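Local structure of phospholyase (Arthrobacter aurescens, 5G4I) at residues A[116-121]-A[310-315]; A[122-127]-A[276-281]. The protein acts as a pyridoxal-phosphate-dependent phospholyase, probably on phosphoethanolamine, and is built as a class III transaminase homologue. One frame throughout, in Å; residues are numbered along the deposited sequence.

Contact 1 of 2, residues A[116-121]-A[310-315]; sequences LTNSGS and NTFAGN. With PLP (pyridoxal-5'-phosphate), chain C; PLP (pyridoxal-5'-phosphate), chain H.
Asn118 and Asn310 meet tip to tip, their amide planes 57° apart. The place is typical of a fold type I PLP enzyme: a strand end leads into the phosphate-binding helix start. CG of Asn310 stands anti to its backbone N (chi1 176°), and the amide meets that of Asn118. ND2 of Asn310 gives a hydrogen bond to Glu122 OE1; its OD1 takes a weak one, 3.1 Å long, from Ala313 N. The Asn118 side chain also crosses that of Phe312 at about a right angle and lies against the Phe312 CB. Leu116 fills the other end of the contact. Its CB lies 4.1 Å from Ala313 CB, and its CD1 touches Gly314 CA at 3.8 Å. Leu116 also touches Val96 and Tyr99 of helix 94-104. Gly314 has a positive phi within the type II turn Phe312-Asn315, just before helix 316-331. The two segments serve different cofactors. Gly120 N and Ser121 hold the phosphate in their own subunit's site, while Thr311 N and OG1 both bind O1P of the PLP in the second subunit's site. One water joins the backbones, donating to Thr117 O at 3.0 Å and accepting from Gly314 N at 2.9 Å.

Contact 2 of 2, residues A[122-127]-A[276-281]; sequences EANELA and LVTMGK. With PLP (pyridoxal-5'-phosphate), chain C.
The one clear hydrogen bond across this contact lies among alanine packing beside the cofactor: Thr278 OG1 donates to Asn124 OD1 over 2.8 Å. The two side chains cross at about a right angle, and the hydroxyl comes in tilted 34° from the plane of the Asn124 carbonyl. At Thr278, OG1 sits between the backbone N and the carbonyl carbon (chi1 59°). CG2 lies beside the backbone N and packs on Ala127 CB at 3.7 Å. Ala123 CB adds a contact to Thr278 CB at 4.1 Å. The other branch of the Asn124 amide, ND2, bonds to His148 O and Asp251 OD2 and lies 3.8 Å from C6 of the PLP ring. An alanine here would probably leave the Thr278 hydroxyl without this acceptor, and His148 O and Asp251 OD2 without the ND2 donor. Past the strand, Lys281 NZ is joined covalently to PLP C4A at 1.4 Å, as in the internal aldimine of this family. Helix 122-127 runs nearly antiparallel to strand 276-279, at 161° and 7.7 Å between axes. The strand lies between strands 247-251 and 290-294. The helix rests on these too, through Ala127 on Ile249 and Leu126 on Val292.

The centres of contacts 1 and 2 are 10 Å apart, on the same side of the chain's centre. Both use helix 120-135 and the same seven-stranded sheet. Strand 113-117 is an outermost strand in this chain, and strand 290-294 separates it from strand 276-279. Along the chain the order is 116-121, 122-127, 276-281, 310-315, so contact 2 is nested inside the loop closed by contact 1. The two pack directly where Thr117 CB meets Glu122 CB at 3.7 Å. The first turns of helix 120-135 serve three places: Gly120 and Ser121 bind the phosphate, Asn124 lies near the cofactor ring, and Glu122 OE2 bonds to Ser119 of the second subunit.

Contact 1 of 2, residues A[116-121]-A[310-315]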
ATOM      1  N   LEU A 116      -3.380  -0.751 -10.844  1.00 10.26           N
ATOM      2  CA  LEU A 116      -4.060  -0.566  -9.558  1.00  9.47           C
ATOM      3  C   LEU A 116      -3.033  -0.773  -8.388  1.00  9.83           C
ATOM      4  O   LEU A 116      -2.042  -1.521  -8.516  1.00  9.44           O
ATOM      5  CB  LEU A 116      -5.222  -1.576  -9.452  1.00 10.99           C
ATOM      6  CG  LEU A 116      -6.447  -1.167 -10.260  1.00 11.35           C
ATOM      7  CD1 LEU A 116      -7.397  -2.336 -10.552  1.00 12.67           C
ATOM      8  CD2 LEU A 116      -7.254  -0.059  -9.580  1.00 11.34           C
ATOM      9  N   THR A 117      -3.340  -0.115  -7.239  1.00  8.85           N
ATOM     10  CA  THR A 117      -2.533  -0.215  -6.029  1.00  8.89           C
ATOM     11  C   THR A 117      -3.507  -0.256  -4.835  1.00  9.09           C
ATOM     12  O   THR A 117      -4.739  -0.297  -5.023  1.00  9.74           O
ATOM     13  CB  THR A 117      -1.524   0.965  -5.861  1.00  9.35           C
ATOM     14  OG1 THR A 117      -2.275   2.152  -5.514  1.00  9.86           O
ATOM     15  CG2 THR A 117      -0.621   1.154  -7.086  1.00 10.67           C
ATOM     16  N   ASN A 118      -2.956  -0.205  -3.593  1.00  8.95           N
ATOM     17  CA  ASN A 118      -3.807  -0.256  -2.377  1.00  9.88           C
ATOM     18  C   ASN A 118      -3.829   1.106  -1.598  1.00 11.34           C
ATOM     19  O   ASN A 118      -4.365   1.192  -0.498  1.00 11.30           O
ATOM     20  CB  ASN A 118      -3.400  -1.406  -1.473  1.00 11.81           C
ATOM     21  CG  ASN A 118      -3.231  -2.710  -2.210  1.00 11.10           C
ATOM     22  OD1 ASN A 118      -2.038  -3.166  -2.439  1.00 13.11           O
ATOM     23  ND2 ASN A 118      -4.264  -3.271  -2.689  1.00  9.18           N
ATOM     24  N   SER A 119      -3.086   2.109  -2.090  1.00  9.54           N
ATOM     25  CA  SER A 119      -2.959   3.406  -1.362  1.00  9.59           C
ATOM     26  C   SER A 119      -2.473   4.518  -2.323  1.00  9.43           C
ATOM     27  O   SER A 119      -1.843   4.223  -3.374  1.00  9.39           O
ATOM     28  CB  SER A 119      -2.022   3.322  -0.169  1.00  9.26           C
ATOM     29  OG  SER A 119      -0.652   3.181  -0.573  1.00 10.13           O
ATOM     30  N   GLY A 120      -2.678   5.763  -1.943  1.00 10.47           N
ATOM     31  CA  GLY A 120      -2.085   6.909  -2.706  1.00 10.33           C
ATOM     32  C   GLY A 120      -0.596   6.856  -2.674  1.00  9.72           C
ATOM     33  O   GLY A 120       0.073   7.181  -3.721  1.00  9.67           O
ATOM     34  N   SER A 121       0.038   6.529  -1.516  1.00  9.39           N
ATOM     35  CA  SER A 121       1.563   6.431  -1.487  1.00  8.98           C
ATOM     36  C   SER A 121       2.019   5.376  -2.473  1.00  8.97           C
ATOM     37  O   SER A 121       3.057   5.563  -3.163  1.00  9.03           O
ATOM     38  CB  SER A 121       2.133   6.185  -0.023  1.00 10.39           C
ATOM     39  OG  SER A 121       1.901   7.313   0.797  1.00 10.82           O
ATOM     40  N   ASN A 310       1.521  -6.546  -7.692  1.00 12.13           N
ATOM     41  CA  ASN A 310       1.007  -6.075  -6.411  1.00 11.71           C
ATOM     42  C   ASN A 310      -0.091  -7.073  -6.032  1.00 12.73           C
ATOM     43  O   ASN A 310      -1.109  -7.146  -6.703  1.00 12.55           O
ATOM     44  CB  ASN A 310       0.569  -4.630  -6.598  1.00 12.38           C
ATOM     45  CG  ASN A 310      -0.073  -4.015  -5.409  1.00 11.94           C
ATOM     46  OD1 ASN A 310      -0.816  -4.690  -4.657  1.00 11.93           O
ATOM     47  ND2 ASN A 310       0.172  -2.716  -5.200  1.00 11.99           N
ATOM     48  N   THR A 311       0.106  -7.834  -4.947  1.00 12.93           N
ATOM     49  CA  THR A 311      -0.744  -9.000  -4.679  1.00 13.44           C
ATOM     50  C   THR A 311      -2.198  -8.631  -4.434  1.00 13.91           C
ATOM     51  O   THR A 311      -3.126  -9.335  -4.898  1.00 12.98           O
ATOM     52  CB  THR A 311      -0.217  -9.799  -3.453  1.00 15.33           C
ATOM     53  OG1 THR A 311       1.151 -10.208  -3.685  1.00 14.36           O
ATOM     54  CG2 THR A 311      -1.064 -11.074  -3.189  1.00 16.87           C
ATOM     55  N   PHE A 312      -2.463  -7.610  -3.626  1.00 12.31           N
ATOM     56  CA  PHE A 312      -3.845  -7.221  -3.281  1.00 13.06           C
ATOM     57  C   PHE A 312      -4.484  -6.308  -4.360  1.00 12.49           C
ATOM     58  O   PHE A 312      -5.706  -6.230  -4.421  1.00 12.73           O
ATOM     59  CB  PHE A 312      -3.896  -6.488  -1.913  1.00 12.02           C
ATOM     60  CG  PHE A 312      -3.434  -7.324  -0.717  1.00 11.78           C
ATOM     61  CD1 PHE A 312      -3.928  -8.596  -0.496  1.00 11.80           C
ATOM     62  CD2 PHE A 312      -2.625  -6.724   0.233  1.00 13.14           C
ATOM     63  CE1 PHE A 312      -3.550  -9.289   0.666  1.00 12.96           C
ATOM     64  CE2 PHE A 312      -2.251  -7.410   1.389  1.00 12.14           C
ATOM     65  CZ  PHE A 312      -2.724  -8.717   1.598  1.00 11.14           C
ATOM     66  N   ALA A 313      -3.669  -5.707  -5.242  1.00 11.25           N
ATOM     67  CA  ALA A 313      -4.254  -4.756  -6.182  1.00 11.37           C
ATOM     68  C   ALA A 313      -5.210  -5.413  -7.154  1.00 10.91           C
ATOM     69  O   ALA A 313      -4.889  -6.521  -7.704  1.00 12.93           O
ATOM     70  CB  ALA A 313      -3.168  -4.057  -6.962  1.00 11.85           C
ATOM     71  N   GLY A 314      -6.380  -4.790  -7.396  1.00 10.96           N
ATOM     72  CA  GLY A 314      -7.289  -5.407  -8.390  1.00 11.27           C
ATOM     73  C   GLY A 314      -7.966  -6.669  -7.999  1.00 12.19           C
ATOM     74  O   GLY A 314      -8.478  -7.415  -8.867  1.00 13.29           O
ATOM     75  N   ASN A 315      -7.908  -7.026  -6.725  1.00 10.63           N
ATOM     76  CA  ASN A 315      -8.717  -8.150  -6.286  1.00 11.09           C
ATOM     77  C   ASN A 315     -10.220  -7.833  -6.519  1.00 11.31           C
ATOM     78  O   ASN A 315     -10.612  -6.668  -6.654  1.00 11.01           O
ATOM     79  CB  ASN A 315      -8.391  -8.492  -4.801  1.00 11.98           C
ATOM     80  CG  ASN A 315      -8.975  -7.489  -3.782  1.00 12.47           C
ATOM     81  OD1 ASN A 315     -10.180  -7.405  -3.564  1.00 13.08           O
ATOM     82  ND2 ASN A 315      -8.111  -6.709  -3.150  1.00 13.16           N
TER
HETATM   83  N1  PLP C1441      -0.891  12.715  -2.079  1.00 12.73           N
HETATM   84  C2  PLP C1441      -1.851  13.559  -1.630  1.00 16.30           C
HETATM   85  C2A PLP C1441      -2.128  14.842  -2.369  1.00 18.70           C
HETATM   86  C3  PLP C1441      -2.633  13.222  -0.414  1.00 20.17           C
HETATM   87  O3  PLP C1441      -3.603  14.054   0.055  1.00 23.21           O
HETATM   88  C4  PLP C1441      -2.316  11.948   0.270  1.00 16.83           C
HETATM   89  C4A PLP C1441      -3.040  11.526   1.490  1.00 22.92           C
HETATM   90  C5  PLP C1441      -1.243  11.114  -0.322  1.00 16.54           C
HETATM   91  C6  PLP C1441      -0.590  11.553  -1.471  1.00 15.60           C
HETATM   92  C5A PLP C1441      -0.859   9.798   0.316  1.00 17.92           C
HETATM   93  O4P PLP C1441      -2.026   8.998   0.497  1.00 15.90           O
HETATM   94  P   PLP C1441      -1.970   7.665   1.398  1.00 13.70           P
HETATM   95  O1P PLP C1441      -2.011   8.183   2.816  1.00 13.28           O
HETATM   96  O2P PLP C1441      -3.199   6.893   0.982  1.00 17.26           O
HETATM   97  O3P PLP C1441      -0.664   7.017   1.008  1.00 16.56           O
HETATM   98  N1  PLP H1440       7.584 -10.542   0.812  1.00 13.26           N
HETATM   99  C2  PLP H1440       7.326 -11.774   0.539  1.00 17.60           C
HETATM  100  C2A PLP H1440       8.236 -12.874   1.098  1.00 18.95           C
HETATM  101  C3  PLP H1440       6.180 -12.104  -0.361  1.00 17.83           C
HETATM  102  O3  PLP H1440       5.832 -13.420  -0.602  1.00 21.99           O
HETATM  103  C4  PLP H1440       5.314 -11.045  -0.906  1.00 17.59           C
HETATM  104  C4A PLP H1440       4.054 -11.327  -1.658  1.00 21.51           C
HETATM  105  C5  PLP H1440       5.751  -9.707  -0.559  1.00 17.23           C
HETATM  106  C6  PLP H1440       6.879  -9.517   0.307  1.00 16.89           C
HETATM  107  C5A PLP H1440       4.989  -8.505  -1.198  1.00 17.47           C
HETATM  108  O4P PLP H1440       3.664  -8.404  -0.739  1.00 18.49           O
HETATM  109  P   PLP H1440       2.732  -7.422  -1.677  1.00 14.06           P
HETATM  110  O1P PLP H1440       2.526  -7.952  -3.099  1.00 15.26           O
HETATM  111  O2P PLP H1440       1.504  -7.395  -0.720  1.00 16.63           O
HETATM  112  O3P PLP H1440       3.194  -6.030  -1.604  1.00 15.68           O
HETATM  113  O   HOH W   1      -6.725  -2.306  -5.962  1.00 11.60           O

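Contact 2 of 2, residues A[122-127]-A[276-281]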
ATOM      1  N   GLU A 122       1.379   4.211  -2.497  1.00  8.39           N
ATOM      2  CA  GLU A 122       1.802   3.145  -3.475  1.00  9.11           C
ATOM      3  C   GLU A 122       1.690   3.697  -4.875  1.00  8.34           C
ATOM      4  O   GLU A 122       2.568   3.378  -5.753  1.00  8.95           O
ATOM      5  CB  GLU A 122       1.038   1.828  -3.313  1.00  9.83           C
ATOM      6  CG  GLU A 122       1.383   0.963  -2.131  1.00 10.76           C
ATOM      7  CD  GLU A 122       0.889  -0.493  -2.302  1.00 10.70           C
ATOM      8  OE1 GLU A 122      -0.286  -0.746  -2.786  1.00 10.72           O
ATOM      9  OE2 GLU A 122       1.686  -1.462  -1.955  1.00 12.47           O
ATOM     10  N   ALA A 123       0.642   4.470  -5.157  1.00  8.62           N
ATOM     11  CA  ALA A 123       0.455   5.006  -6.538  1.00  8.85           C
ATOM     12  C   ALA A 123       1.592   5.993  -6.886  1.00  8.53           C
ATOM     13  O   ALA A 123       2.202   5.933  -7.994  1.00  8.95           O
ATOM     14  CB  ALA A 123      -0.922   5.619  -6.713  1.00  9.15           C
ATOM     15  N   ASN A 124       1.866   6.967  -6.032  1.00  8.68           N
ATOM     16  CA  ASN A 124       2.914   7.956  -6.338  1.00  8.86           C
ATOM     17  C   ASN A 124       4.296   7.287  -6.348  1.00  8.96           C
ATOM     18  O   ASN A 124       5.139   7.673  -7.212  1.00  9.53           O
ATOM     19  CB  ASN A 124       2.896   9.144  -5.350  1.00  8.97           C
ATOM     20  CG  ASN A 124       1.824  10.164  -5.641  1.00 10.63           C
ATOM     21  OD1 ASN A 124       1.545  10.441  -6.820  1.00  9.93           O
ATOM     22  ND2 ASN A 124       1.309  10.812  -4.621  1.00 11.92           N
ATOM     23  N   GLU A 125       4.604   6.318  -5.492  1.00  8.12           N
ATOM     24  CA  GLU A 125       5.860   5.560  -5.578  1.00  8.55           C
ATOM     25  C   GLU A 125       5.990   4.944  -6.933  1.00  9.33           C
ATOM     26  O   GLU A 125       7.089   5.040  -7.566  1.00  9.53           O
ATOM     27  CB  GLU A 125       5.861   4.452  -4.485  1.00 10.53           C
ATOM     28  CG  GLU A 125       7.103   3.594  -4.489  1.00 10.84           C
ATOM     29  CD  GLU A 125       8.338   4.216  -3.934  1.00 10.33           C
ATOM     30  OE1 GLU A 125       8.305   5.335  -3.399  1.00 11.25           O
ATOM     31  OE2 GLU A 125       9.431   3.554  -4.028  1.00 11.75           O
ATOM     32  N   LEU A 126       4.954   4.262  -7.429  1.00  9.37           N
ATOM     33  CA  LEU A 126       5.010   3.603  -8.767  1.00  8.84           C
ATOM     34  C   LEU A 126       5.144   4.623  -9.873  1.00  8.93           C
ATOM     35  O   LEU A 126       5.949   4.386 -10.829  1.00  9.41           O
ATOM     36  CB  LEU A 126       3.784   2.691  -8.953  1.00  9.45           C
ATOM     37  CG  LEU A 126       3.649   2.010 -10.301  1.00 10.30           C
ATOM     38  CD1 LEU A 126       4.807   1.094 -10.589  1.00 11.13           C
ATOM     39  CD2 LEU A 126       2.310   1.208 -10.336  1.00 11.51           C
ATOM     40  N   ALA A 127       4.379   5.703  -9.825  1.00  8.73           N
ATOM     41  CA  ALA A 127       4.525   6.728 -10.886  1.00  9.05           C
ATOM     42  C   ALA A 127       5.938   7.271 -10.964  1.00  9.11           C
ATOM     43  O   ALA A 127       6.447   7.480 -12.108  1.00  9.37           O
ATOM     44  CB  ALA A 127       3.496   7.842 -10.718  1.00  8.88           C
ATOM     45  N   LEU A 276       0.879  10.843 -16.581  1.00  9.32           N
ATOM     46  CA  LEU A 276       0.629   9.954 -15.430  1.00 10.00           C
ATOM     47  C   LEU A 276      -0.304  10.711 -14.473  1.00  8.71           C
ATOM     48  O   LEU A 276      -0.134  11.920 -14.219  1.00  9.45           O
ATOM     49  CB  LEU A 276       1.979   9.734 -14.638  1.00 10.92           C
ATOM     50  CG  LEU A 276       3.019   8.815 -15.394  1.00 10.71           C
ATOM     51  CD1 LEU A 276       4.481   9.172 -14.993  1.00 12.57           C
ATOM     52  CD2 LEU A 276       2.705   7.362 -15.167  1.00 11.55           C
ATOM     53  N   VAL A 277      -1.304   9.944 -13.980  1.00  8.15           N
ATOM     54  CA  VAL A 277      -2.336  10.478 -13.011  1.00  9.24           C
ATOM     55  C   VAL A 277      -2.437   9.493 -11.844  1.00  9.51           C
ATOM     56  O   VAL A 277      -2.625   8.304 -12.073  1.00 10.42           O
ATOM     57  CB  VAL A 277      -3.732  10.698 -13.682  1.00  9.33           C
ATOM     58  CG1 VAL A 277      -4.695  11.257 -12.671  1.00 10.72           C
ATOM     59  CG2 VAL A 277      -3.615  11.609 -14.874  1.00 11.20           C
ATOM     60  N   THR A 278      -2.230  10.004 -10.629  1.00  8.17           N
ATOM     61  CA  THR A 278      -2.305   9.116  -9.418  1.00  8.42           C
ATOM     62  C   THR A 278      -3.557   9.482  -8.605  1.00  8.29           C
ATOM     63  O   THR A 278      -4.055  10.596  -8.612  1.00  9.16           O
ATOM     64  CB  THR A 278      -1.012   9.251  -8.576  1.00  8.15           C
ATOM     65  OG1 THR A 278      -0.873  10.610  -8.187  1.00  8.68           O
ATOM     66  CG2 THR A 278       0.227   8.811  -9.366  1.00  9.35           C
ATOM     67  N   MET A 279      -4.047   8.504  -7.838  1.00  8.88           N
ATOM     68  CA  MET A 279      -5.305   8.675  -7.083  1.00  9.56           C
ATOM     69  C   MET A 279      -5.279   7.709  -5.879  1.00  8.84           C
ATOM     70  O   MET A 279      -4.504   6.743  -5.782  1.00  8.82           O
ATOM     71  CB  MET A 279      -6.492   8.505  -7.998  1.00 11.96           C
ATOM     72  CG  MET A 279      -6.568   7.184  -8.548  1.00 12.14           C
ATOM     73  SD  MET A 279      -7.745   7.044 -10.017  1.00 15.94           S
ATOM     74  CE  MET A 279      -7.224   7.939 -11.062  1.00 13.31           C
ATOM     75  N   GLY A 280      -6.214   7.979  -4.950  1.00  9.01           N
ATOM     76  CA  GLY A 280      -6.350   7.196  -3.701  1.00 10.79           C
ATOM     77  C   GLY A 280      -7.569   7.766  -2.963  1.00 12.57           C
ATOM     78  O   GLY A 280      -8.657   7.938  -3.534  1.00 14.04           O
ATOM     79  N   LYS A 281      -7.369   8.142  -1.686  1.00 11.83           N
ATOM     80  CA  LYS A 281      -8.387   8.566  -0.680  1.00 10.94           C
ATOM     81  C   LYS A 281      -9.849   8.176  -1.023  1.00 10.33           C
ATOM     82  O   LYS A 281     -10.341   7.129  -0.524  1.00 11.36           O
ATOM     83  CB  LYS A 281      -8.098   9.976  -0.199  1.00 11.71           C
ATOM     84  CG  LYS A 281      -6.916  10.069   0.790  1.00 13.17           C
ATOM     85  CD  LYS A 281      -6.713  11.499   1.379  1.00 16.80           C
ATOM     86  CE  LYS A 281      -5.536  11.646   2.441  1.00 16.49           C
ATOM     87  NZ  LYS A 281      -4.348  12.072   1.651  1.00 22.06           N
TER
HETATM   88  N1  PLP C1441      -0.891  12.715  -2.079  1.00 12.73           N
HETATM   89  C2  PLP C1441      -1.851  13.559  -1.630  1.00 16.30           C
HETATM   90  C2A PLP C1441      -2.128  14.842  -2.369  1.00 18.70           C
HETATM   91  C3  PLP C1441      -2.633  13.222  -0.414  1.00 20.17           C
HETATM   92  O3  PLP C1441      -3.603  14.054   0.055  1.00 23.21           O
HETATM   93  C4  PLP C1441      -2.316  11.948   0.270  1.00 16.83           C
HETATM   94  C4A PLP C1441      -3.040  11.526   1.490  1.00 22.92           C
HETATM   95  C5  PLP C1441      -1.243  11.114  -0.322  1.00 16.54           C
HETATM   96  C6  PLP C1441      -0.590  11.553  -1.471  1.00 15.60           C
HETATM   97  C5A PLP C1441      -0.859   9.798   0.316  1.00 17.92           C
HETATM   98  O4P PLP C1441      -2.026   8.998   0.497  1.00 15.90           O
HETATM   99  P   PLP C1441      -1.970   7.665   1.398  1.00 13.70           P
HETATM  100  O1P PLP C1441      -2.011   8.183   2.816  1.00 13.28           O
HETATM  101  O2P PLP C1441      -3.199   6.893   0.982  1.00 17.26           O
HETATM  102  O3P PLP C1441      -0.664   7.017   1.008  1.00 16.56           O